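Local coordinates for protein terminase, large subunit (PDB 4DKW) that drives the ATP-powered packaging of phage P22 DNA into empty capsids and, through the nuclease domain present here, cuts the viral genome to begin and end packaging, at residues 125-128 against 129-133. Numbering follows the deposited sequence.
Sequences VESG and ISELR
The backbone carbonyl oxygen of Glu126, Glu126 O, accepts two bonds, from Ser130 N at 3.0 Å and from a water. The first of these is an i to i+4 bond of the opening turns of the alpha-helix 125-137, part of the RNase H-like nuclease domain of the large terminase; the water is an additional donor. The same water donates a second bond to Glu126 OE1 (2.7 Å) and accepts one from Ser130 OG, tying together side chains four residues apart. A bend about CB-CG (chi2 -71°) turns OE1 of Glu126 to this water, while OE2 forms a salt bridge with Arg159.

A second water makes a comparable i to i+4 link between Ser127 and Glu131: it lies 2.9 Å from Ser127 OG and donates to Glu131 OE2 at 2.8 Å. The other oxygen of that carboxylate, OE1, is hydrogen-bonded to Tyr180 of helix 171-181, so the two oxygens have different partners and the rotation of the group is probably restrained.

Regular i to i+4 backbone bonds join the same turns, among them Ile129 N to Val125 O (2.9 Å), Glu131 N to Ser127 O and Leu132 N to Gly128 O.

The apolar side of the helix packs into the domain. Ile165 touches Val125 and Ile129, and helix 171-181 meets Val125 through Arg177 and Leu132 through both Arg177 and Tyr180. Val125 lies about 10 Å, side chain to side chain, from the catalytic magnesium ligand Asp33; the helix start thus lies near the metal site without reaching it. Val125 CG1, anti to the backbone N (chi1 -179°), meets Ile129 CD1 at 3.8 Å, their side chains crossing at a slant.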
# COMPACT_ATOMS: atom_id res chain seq x y z
N VAL A 125 -9.54 -9.11 -1.20
CA VAL A 125 -8.86 -8.63 0.00
C VAL A 125 -8.38 -9.82 0.84
O VAL A 125 -7.24 -9.85 1.30
CB VAL A 125 -9.78 -7.74 0.86
CG1 VAL A 125 -9.05 -7.25 2.10
CG2 VAL A 125 -10.30 -6.58 0.03
N GLU A 126 -9.25 -10.81 1.03
CA GLU A 126 -8.91 -12.02 1.78
C GLU A 126 -7.64 -12.67 1.24
O GLU A 126 -6.76 -13.06 2.00
CB GLU A 126 -10.07 -13.03 1.75
CG GLU A 126 -11.30 -12.63 2.59
CD GLU A 126 -11.04 -12.71 4.09
OE1 GLU A 126 -10.05 -13.34 4.50
OE2 GLU A 126 -11.84 -12.13 4.87
N SER A 127 -7.54 -12.79 -0.08
CA SER A 127 -6.38 -13.40 -0.70
C SER A 127 -5.09 -12.61 -0.43
O SER A 127 -4.04 -13.18 -0.13
CB SER A 127 -6.60 -13.58 -2.20
OG SER A 127 -5.76 -14.61 -2.70
N GLY A 128 -5.18 -11.29 -0.54
CA GLY A 128 -4.06 -10.41 -0.21
C GLY A 128 -3.61 -10.51 1.24
O GLY A 128 -2.42 -10.53 1.54
N ILE A 129 -4.57 -10.58 2.15
CA ILE A 129 -4.27 -10.67 3.57
C ILE A 129 -3.57 -11.97 3.90
O ILE A 129 -2.61 -11.99 4.67
CB ILE A 129 -5.54 -10.51 4.42
CG1 ILE A 129 -5.97 -9.04 4.43
CG2 ILE A 129 -5.32 -11.00 5.84
CD1 ILE A 129 -7.29 -8.83 5.08
N SER A 130 -4.04 -13.06 3.30
CA SER A 130 -3.43 -14.38 3.53
C SER A 130 -1.98 -14.40 3.05
O SER A 130 -1.09 -14.91 3.74
CB SER A 130 -4.21 -15.49 2.83
OG SER A 130 -5.39 -15.78 3.54
N GLU A 131 -1.75 -13.85 1.86
CA GLU A 131 -0.42 -13.84 1.28
C GLU A 131 0.51 -12.96 2.09
O GLU A 131 1.64 -13.35 2.38
CB GLU A 131 -0.47 -13.41 -0.18
CG GLU A 131 -1.16 -14.44 -1.07
CD GLU A 131 -0.91 -14.22 -2.56
OE1 GLU A 131 -0.09 -13.35 -2.92
OE2 GLU A 131 -1.54 -14.93 -3.38
N LEU A 132 0.02 -11.78 2.48
CA LEU A 132 0.81 -10.88 3.32
C LEU A 132 1.16 -11.50 4.68
O LEU A 132 2.26 -11.29 5.17
CB LEU A 132 0.11 -9.54 3.50
CG LEU A 132 0.08 -8.63 2.27
CD1 LEU A 132 -0.76 -7.39 2.54
CD2 LEU A 132 1.49 -8.25 1.85
N ARG A 133 0.23 -12.24 5.29
CA ARG A 133 0.51 -12.86 6.58
C ARG A 133 1.58 -13.94 6.46
O ARG A 133 2.43 -14.07 7.34
CB ARG A 133 -0.74 -13.46 7.22
CG ARG A 133 -0.44 -14.07 8.61
CD ARG A 133 -1.53 -15.01 9.13
NE ARG A 133 -2.78 -14.30 9.43
CZ ARG A 133 -3.85 -14.33 8.64
NH1 ARG A 133 -3.81 -15.04 7.51
NH2 ARG A 133 -4.95 -13.66 8.98
O HOH W 1 -7.36 -13.74 4.76
O HOH W 2 -3.81 -14.40 -4.89